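Local coordinates for protein sulfur oxygenase/reductase (Halothiobacillus neapolitanus, PDB 6QPA) that binds iron at a facial-triad site and, in a 24-chain assembly, probably oxidises and reduces elemental sulfur, at residues A[19-24]-A[107-112]; A[37-42]-A[88-93]. All coordinates share one frame; numbering follows the deposited sequence.

Contact 1. Residues A[19-24]-A[107-112]; sequences PDSYET and LGMVIE
Met109 meets Ser21 and Thr24 with no ring or other flat side chain between them. One thioether lies against two hydroxyl-bearing side chains of helix 19-27. Met109 CG sits between its backbone N and carbonyl carbon (chi1 76°). Beyond CG the chain is fully extended, which carries the sulfur out to the helix. Thr24 OG1 lies 3.2 Å from Met109 SD, and the two side chains run alongside one another, pointing opposite ways. The same hydroxyl makes a weak 3.3 Å hydrogen bond from Thr24 OG1 to Ser21 O, one turn back. Ser21 flanks the root of the methionine, with its OG 3.4 Å from Met109 CB. Ser21 CB is 3.7 Å from Met109 SD. The Ser21 hydroxyl is hydrogen-bonded to Ala16 O, and Met109 also makes a backbone hydrogen bond with Ala16. Next to Met109, Val110 makes backbone hydrogen bonds to a second subunit. The contact thus joins helix 19-27 to the 3-10 turn that leads into strand 110-125, beside its antiparallel partner 7-15. There Ile111 and Glu112 both face Lys14, forming a classic beta bulge.

Contact 2. Residues A[37-42]-A[88-93]; sequences ASHPGF and HEEMHH
His39 meets Glu90 through a hydrogen bond and Met91 through van der Waals packing. The polar link runs from His39 NE2 to Glu90 OE1 at 2.8 Å, with an N-H...O angle of 162°. The oxygen lies near the ring plane, at its edge, and accepts through its anti lone pair. Ring and carboxylate planes are turned 41° apart. Glu90 reaches the ring with an extended chain. The second ring nitrogen is used within the loop: Gly41 N donates to His39 ND1 at 2.8 Å. A type I turn from His39 to Phe42 brings Gly41 back to the ring, and Phe42 N bonds His39 O at 3.0 Å.

The nonpolar part lies at the base of the imidazole. His39 CB is 3.9 Å from Met91 CG, and Met91 CB comes equally close to His39 CD2. Pro40 CD rests over one face of the ring, toward its rim. Met91 CG is anti to its backbone N (chi1 -175°), but the chain then bends twice and turns its sulfur and methyl from the loop. Met91 CE ends over one face of the His92 ring, near its rim. Trp82 touches both His39 and Met91.

The metal chemistry lies on the same helix. His88 NE2 and His92 NE2 bind iron together with Glu116, in a facial triad of two histidines and one carboxylate. Tyr118 OH is hydrogen-bonded to His88 ND1 and to Glu89 OE2.

With ND1 accepting and NE2 donating, His39 is probably the neutral NE2-H tautomer, and bonds at both nitrogens fix the rotation of its ring.

Overall arrangement
Contact 1 and contact 2 do not touch. Their centres are 25 Å apart and their nearest atoms about 12 Å. Along the chain contact 2 is nested inside the loop that contact 1 closes. Contact 1 lies away from the metal site. Contact 2 contains two of the three iron ligands, and the side chain of Met91 is about 5 Å from the iron. Strand 110-125 provides a connection: it starts in contact 1 and carries Glu116, the third ligand, whose side chain is about 7 Å from that of Met91. Contact 1 joins a helix to a 3-10 turn and contact 2 a loop to a helix. Contact 1 lies beside a second subunit and contact 2 beside a third.

Contact 1. Residues A[19-24]-A[107-112]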
ATOM      1  N   PRO A  19      23.042 -17.131  19.858  1.00 55.41           N
ATOM      2  CA  PRO A  19      22.864 -18.483  19.284  1.00 57.44           C
ATOM      3  C   PRO A  19      24.156 -19.252  19.018  1.00 61.94           C
ATOM      4  O   PRO A  19      24.178 -20.478  19.201  1.00 54.28           O
ATOM      5  CB  PRO A  19      22.089 -18.197  17.990  1.00 55.37           C
ATOM      6  CG  PRO A  19      21.302 -16.970  18.305  1.00 51.38           C
ATOM      7  CD  PRO A  19      22.191 -16.132  19.188  1.00 55.35           C
ATOM      8  N   ASP A  20      25.231 -18.567  18.609  1.00 63.01           N
ATOM      9  CA  ASP A  20      26.492 -19.251  18.331  1.00 70.94           C
ATOM     10  C   ASP A  20      26.984 -20.016  19.553  1.00 67.12           C
ATOM     11  O   ASP A  20      27.516 -21.121  19.426  1.00 59.54           O
ATOM     12  CB  ASP A  20      27.552 -18.239  17.889  1.00 84.73           C
ATOM     13  CG  ASP A  20      27.121 -17.426  16.683  1.00100.39           C
ATOM     14  OD1 ASP A  20      26.297 -16.492  16.855  1.00104.63           O
ATOM     15  OD2 ASP A  20      27.610 -17.714  15.568  1.00102.17           O
ATOM     16  N   SER A  21      26.782 -19.448  20.750  1.00 62.27           N
ATOM     17  CA  SER A  21      27.226 -20.089  21.985  1.00 54.28           C
ATOM     18  C   SER A  21      26.430 -21.354  22.274  1.00 56.51           C
ATOM     19  O   SER A  21      26.996 -22.365  22.716  1.00 52.50           O
ATOM     20  CB  SER A  21      27.083 -19.117  23.153  1.00 46.74           C
ATOM     21  OG  SER A  21      27.861 -17.959  22.951  1.00 48.94           O
ATOM     22  N   TYR A  22      25.108 -21.303  22.061  1.00 57.08           N
ATOM     23  CA  TYR A  22      24.285 -22.496  22.241  1.00 63.20           C
ATOM     24  C   TYR A  22      24.672 -23.577  21.246  1.00 65.51           C
ATOM     25  O   TYR A  22      24.666 -24.768  21.577  1.00 60.60           O
ATOM     26  CB  TYR A  22      22.795 -22.145  22.124  1.00 62.93           C
ATOM     27  CG  TYR A  22      22.308 -21.212  23.218  1.00 64.55           C
ATOM     28  CD1 TYR A  22      21.842 -21.719  24.432  1.00 63.63           C
ATOM     29  CD2 TYR A  22      22.334 -19.832  23.051  1.00 66.20           C
ATOM     30  CE1 TYR A  22      21.408 -20.879  25.439  1.00 60.27           C
ATOM     31  CE2 TYR A  22      21.909 -18.980  24.061  1.00 65.63           C
ATOM     32  CZ  TYR A  22      21.448 -19.509  25.253  1.00 64.97           C
ATOM     33  OH  TYR A  22      21.019 -18.669  26.260  1.00 67.09           O
ATOM     34  N   GLU A  23      25.031 -23.178  20.027  1.00 71.13           N
ATOM     35  CA  GLU A  23      25.446 -24.157  19.034  1.00 79.10           C
ATOM     36  C   GLU A  23      26.745 -24.839  19.454  1.00 78.15           C
ATOM     37  O   GLU A  23      26.836 -26.073  19.447  1.00 79.50           O
ATOM     38  CB  GLU A  23      25.575 -23.506  17.657  1.00 83.46           C
ATOM     39  CG  GLU A  23      25.857 -24.511  16.548  1.00 95.17           C
ATOM     40  CD  GLU A  23      24.718 -25.511  16.362  1.00105.62           C
ATOM     41  OE1 GLU A  23      23.554 -25.162  16.664  1.00107.87           O
ATOM     42  OE2 GLU A  23      24.987 -26.653  15.927  1.00109.25           O
ATOM     43  N   THR A  24      27.763 -24.053  19.830  1.00 71.83           N
ATOM     44  CA  THR A  24      29.030 -24.671  20.217  1.00 75.69           C
ATOM     45  C   THR A  24      28.925 -25.464  21.518  1.00 66.81           C
ATOM     46  O   THR A  24      29.687 -26.419  21.699  1.00 66.16           O
ATOM     47  CB  THR A  24      30.154 -23.627  20.344  1.00 73.32           C
ATOM     48  OG1 THR A  24      30.046 -22.948  21.597  1.00 84.68           O
ATOM     49  CG2 THR A  24      30.118 -22.618  19.200  1.00 63.38           C
ATOM     50  N   LEU A 107      36.668 -20.896  23.447  1.00 67.31           N
ATOM     51  CA  LEU A 107      37.132 -19.583  23.890  1.00 56.42           C
ATOM     52  C   LEU A 107      36.533 -18.446  23.070  1.00 49.16           C
ATOM     53  O   LEU A 107      36.472 -17.315  23.563  1.00 51.88           O
ATOM     54  CB  LEU A 107      38.670 -19.502  23.862  1.00 53.55           C
ATOM     55  CG  LEU A 107      39.479 -20.232  24.958  1.00 53.74           C
ATOM     56  CD1 LEU A 107      40.984 -19.999  24.818  1.00 59.50           C
ATOM     57  CD2 LEU A 107      39.041 -19.878  26.387  1.00 56.96           C
ATOM     58  N   GLY A 108      36.074 -18.717  21.846  1.00 41.34           N
ATOM     59  CA  GLY A 108      35.397 -17.713  21.037  1.00 39.67           C
ATOM     60  C   GLY A 108      34.064 -17.246  21.597  1.00 50.35           C
ATOM     61  O   GLY A 108      33.501 -16.269  21.090  1.00 52.73           O
ATOM     62  N   MET A 109      33.539 -17.924  22.612  1.00 42.91           N
ATOM     63  CA  MET A 109      32.325 -17.475  23.268  1.00 39.72           C
ATOM     64  C   MET A 109      32.565 -17.090  24.726  1.00 34.81           C
ATOM     65  O   MET A 109      31.610 -16.723  25.414  1.00 34.20           O
ATOM     66  CB  MET A 109      31.244 -18.560  23.192  1.00 41.82           C
ATOM     67  CG  MET A 109      31.476 -19.708  24.169  1.00 45.49           C
ATOM     68  SD  MET A 109      30.170 -20.933  24.059  1.00 52.84           S
ATOM     69  CE  MET A 109      30.650 -22.161  25.274  1.00 45.61           C
ATOM     70  N   VAL A 110      33.805 -17.171  25.216  1.00 35.60           N
ATOM     71  CA  VAL A 110      34.122 -16.921  26.622  1.00 32.28           C
ATOM     72  C   VAL A 110      34.393 -15.433  26.827  1.00 32.10           C
ATOM     73  O   VAL A 110      35.180 -14.816  26.099  1.00 34.45           O
ATOM     74  CB  VAL A 110      35.319 -17.781  27.079  1.00 39.59           C
ATOM     75  CG1 VAL A 110      35.810 -17.355  28.454  1.00 31.80           C
ATOM     76  CG2 VAL A 110      34.921 -19.254  27.109  1.00 38.37           C
ATOM     77  N   ILE A 111      33.718 -14.858  27.813  1.00 28.92           N
ATOM     78  CA  ILE A 111      33.931 -13.484  28.216  1.00 34.90           C
ATOM     79  C   ILE A 111      34.693 -13.401  29.531  1.00 35.04           C
ATOM     80  O   ILE A 111      35.434 -12.437  29.745  1.00 35.71           O
ATOM     81  CB  ILE A 111      32.572 -12.746  28.304  1.00 37.49           C
ATOM     82  CG1 ILE A 111      32.015 -12.517  26.888  1.00 35.16           C
ATOM     83  CG2 ILE A 111      32.650 -11.429  29.107  1.00 28.41           C
ATOM     84  CD1 ILE A 111      30.567 -12.149  26.850  1.00 28.06           C
ATOM     85  N   GLU A 112      34.559 -14.397  30.398  1.00 33.91           N
ATOM     86  CA  GLU A 112      35.248 -14.435  31.677  1.00 42.20           C
ATOM     87  C   GLU A 112      35.462 -15.899  32.047  1.00 42.79           C
ATOM     88  O   GLU A 112      34.641 -16.760  31.715  1.00 34.67           O
ATOM     89  CB  GLU A 112      34.425 -13.688  32.736  1.00 45.19           C
ATOM     90  CG  GLU A 112      35.149 -13.279  33.990  1.00 65.18           C
ATOM     91  CD  GLU A 112      34.277 -12.397  34.874  1.00 75.45           C
ATOM     92  OE1 GLU A 112      33.122 -12.082  34.478  1.00 68.61           O
ATOM     93  OE2 GLU A 112      34.753 -12.030  35.971  1.00 83.91           O
TER

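Contact 2. Residues A[37-42]-A[88-93]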
ATOM      1  N   ALA A  37      35.449 -38.720  30.627  1.00 40.56           N
ATOM      2  CA  ALA A  37      35.027 -40.061  31.048  1.00 30.45           C
ATOM      3  C   ALA A  37      35.983 -41.179  30.609  1.00 39.11           C
ATOM      4  O   ALA A  37      35.620 -42.359  30.749  1.00 33.69           O
ATOM      5  CB  ALA A  37      33.620 -40.360  30.545  1.00 33.78           C
ATOM      6  N   SER A  38      37.145 -40.894  30.018  1.00 38.36           N
ATOM      7  CA  SER A  38      38.145 -41.938  29.849  1.00 37.50           C
ATOM      8  C   SER A  38      38.843 -42.281  31.160  1.00 38.93           C
ATOM      9  O   SER A  38      39.554 -43.289  31.221  1.00 42.33           O
ATOM     10  CB  SER A  38      39.192 -41.515  28.818  1.00 41.20           C
ATOM     11  OG  SER A  38      39.924 -40.389  29.277  1.00 39.95           O
ATOM     12  N   HIS A  39      38.655 -41.473  32.220  1.00 39.71           N
ATOM     13  CA  HIS A  39      39.461 -41.708  33.413  1.00 38.45           C
ATOM     14  C   HIS A  39      38.682 -42.505  34.446  1.00 36.59           C
ATOM     15  O   HIS A  39      37.527 -42.168  34.739  1.00 37.82           O
ATOM     16  CB  HIS A  39      39.918 -40.383  34.018  1.00 35.80           C
ATOM     17  CG  HIS A  39      40.993 -40.545  35.040  1.00 38.78           C
ATOM     18  ND1 HIS A  39      40.743 -41.024  36.309  1.00 34.01           N
ATOM     19  CD2 HIS A  39      42.329 -40.324  34.972  1.00 33.60           C
ATOM     20  CE1 HIS A  39      41.877 -41.081  36.983  1.00 36.91           C
ATOM     21  NE2 HIS A  39      42.854 -40.668  36.192  1.00 35.09           N
ATOM     22  N   PRO A  40      39.289 -43.534  35.044  1.00 41.48           N
ATOM     23  CA  PRO A  40      38.542 -44.386  35.988  1.00 32.35           C
ATOM     24  C   PRO A  40      38.117 -43.680  37.265  1.00 39.47           C
ATOM     25  O   PRO A  40      37.235 -44.197  37.969  1.00 39.90           O
ATOM     26  CB  PRO A  40      39.538 -45.511  36.316  1.00 37.41           C
ATOM     27  CG  PRO A  40      40.898 -44.890  36.072  1.00 33.63           C
ATOM     28  CD  PRO A  40      40.699 -43.946  34.900  1.00 36.34           C
ATOM     29  N   GLY A  41      38.719 -42.541  37.605  1.00 36.05           N
ATOM     30  CA  GLY A  41      38.275 -41.773  38.751  1.00 31.92           C
ATOM     31  C   GLY A  41      37.113 -40.829  38.495  1.00 37.49           C
ATOM     32  O   GLY A  41      36.599 -40.212  39.439  1.00 30.98           O
ATOM     33  N   PHE A  42      36.641 -40.746  37.250  1.00 30.73           N
ATOM     34  CA  PHE A  42      35.563 -39.834  36.888  1.00 30.90           C
ATOM     35  C   PHE A  42      34.210 -40.433  37.242  1.00 31.40           C
ATOM     36  O   PHE A  42      33.890 -41.550  36.830  1.00 34.76           O
ATOM     37  CB  PHE A  42      35.605 -39.524  35.399  1.00 30.80           C
ATOM     38  CG  PHE A  42      34.440 -38.690  34.919  1.00 34.06           C
ATOM     39  CD1 PHE A  42      34.319 -37.359  35.291  1.00 31.15           C
ATOM     40  CD2 PHE A  42      33.462 -39.244  34.098  1.00 40.53           C
ATOM     41  CE1 PHE A  42      33.256 -36.586  34.849  1.00 31.32           C
ATOM     42  CE2 PHE A  42      32.383 -38.479  33.655  1.00 40.25           C
ATOM     43  CZ  PHE A  42      32.280 -37.142  34.030  1.00 32.98           C
ATOM     44  N   HIS A  88      41.358 -36.005  38.762  1.00 31.54           N
ATOM     45  CA  HIS A  88      41.041 -34.905  37.863  1.00 37.91           C
ATOM     46  C   HIS A  88      42.304 -34.336  37.224  1.00 34.43           C
ATOM     47  O   HIS A  88      42.350 -34.108  36.009  1.00 34.05           O
ATOM     48  CB  HIS A  88      40.268 -33.826  38.621  1.00 37.05           C
ATOM     49  CG  HIS A  88      39.904 -32.630  37.791  1.00 36.07           C
ATOM     50  ND1 HIS A  88      40.423 -31.374  38.032  1.00 40.82           N
ATOM     51  CD2 HIS A  88      39.079 -32.495  36.728  1.00 38.93           C
ATOM     52  CE1 HIS A  88      39.924 -30.517  37.159  1.00 40.52           C
ATOM     53  NE2 HIS A  88      39.099 -31.170  36.361  1.00 41.09           N
ATOM     54  N   GLU A  89      43.344 -34.107  38.028  1.00 35.53           N
ATOM     55  CA  GLU A  89      44.588 -33.558  37.497  1.00 31.77           C
ATOM     56  C   GLU A  89      45.225 -34.504  36.493  1.00 42.07           C
ATOM     57  O   GLU A  89      45.814 -34.067  35.499  1.00 31.72           O
ATOM     58  CB  GLU A  89      45.561 -33.262  38.640  1.00 30.94           C
ATOM     59  CG  GLU A  89      45.111 -32.133  39.573  1.00 30.48           C
ATOM     60  CD  GLU A  89      45.104 -30.775  38.891  1.00 33.03           C
ATOM     61  OE1 GLU A  89      45.991 -30.518  38.038  1.00 34.79           O
ATOM     62  OE2 GLU A  89      44.204 -29.961  39.183  1.00 35.17           O
ATOM     63  N   GLU A  90      45.132 -35.806  36.747  1.00 31.92           N
ATOM     64  CA  GLU A  90      45.722 -36.765  35.832  1.00 32.36           C
ATOM     65  C   GLU A  90      44.966 -36.805  34.511  1.00 40.26           C
ATOM     66  O   GLU A  90      45.577 -36.840  33.435  1.00 34.99           O
ATOM     67  CB  GLU A  90      45.745 -38.139  36.486  1.00 32.60           C
ATOM     68  CG  GLU A  90      46.435 -39.169  35.662  1.00 43.24           C
ATOM     69  CD  GLU A  90      46.603 -40.464  36.419  1.00 49.56           C
ATOM     70  OE1 GLU A  90      45.571 -41.072  36.783  1.00 45.76           O
ATOM     71  OE2 GLU A  90      47.768 -40.847  36.684  1.00 49.17           O
ATOM     72  N   MET A  91      43.635 -36.788  34.572  1.00 41.82           N
ATOM     73  CA  MET A  91      42.849 -36.737  33.347  1.00 32.78           C
ATOM     74  C   MET A  91      43.231 -35.520  32.511  1.00 38.15           C
ATOM     75  O   MET A  91      43.477 -35.640  31.306  1.00 38.87           O
ATOM     76  CB  MET A  91      41.357 -36.740  33.685  1.00 34.40           C
ATOM     77  CG  MET A  91      40.419 -36.811  32.467  1.00 43.30           C
ATOM     78  SD  MET A  91      40.215 -35.221  31.600  1.00 53.22           S
ATOM     79  CE  MET A  91      39.691 -34.133  32.950  1.00 44.11           C
ATOM     80  N   HIS A  92      43.300 -34.335  33.139  1.00 32.20           N
ATOM     81  CA  HIS A  92      43.717 -33.134  32.411  1.00 35.58           C
ATOM     82  C   HIS A  92      45.110 -33.292  31.811  1.00 38.40           C
ATOM     83  O   HIS A  92      45.373 -32.822  30.701  1.00 37.15           O
ATOM     84  CB  HIS A  92      43.710 -31.908  33.326  1.00 31.56           C
ATOM     85  CG  HIS A  92      42.441 -31.121  33.283  1.00 47.59           C
ATOM     86  ND1 HIS A  92      42.021 -30.454  32.154  1.00 51.98           N
ATOM     87  CD2 HIS A  92      41.523 -30.854  34.243  1.00 52.19           C
ATOM     88  CE1 HIS A  92      40.883 -29.832  32.410  1.00 57.70           C
ATOM     89  NE2 HIS A  92      40.558 -30.059  33.671  1.00 57.69           N
ATOM     90  N   HIS A  93      46.024 -33.925  32.540  1.00 32.26           N
ATOM     91  CA  HIS A  93      47.361 -34.139  32.012  1.00 34.84           C
ATOM     92  C   HIS A  93      47.339 -35.112  30.843  1.00 34.81           C
ATOM     93  O   HIS A  93      47.910 -34.838  29.784  1.00 36.75           O
ATOM     94  CB  HIS A  93      48.289 -34.645  33.120  1.00 34.59           C
ATOM     95  CG  HIS A  93      49.605 -35.125  32.599  1.00 44.82           C
ATOM     96  ND1 HIS A  93      50.686 -34.287  32.412  1.00 44.79           N
ATOM     97  CD2 HIS A  93      50.002 -36.352  32.189  1.00 42.11           C
ATOM     98  CE1 HIS A  93      51.691 -34.981  31.920  1.00 38.95           C
ATOM     99  NE2 HIS A  93      51.303 -36.233  31.770  1.00 43.46           N
TER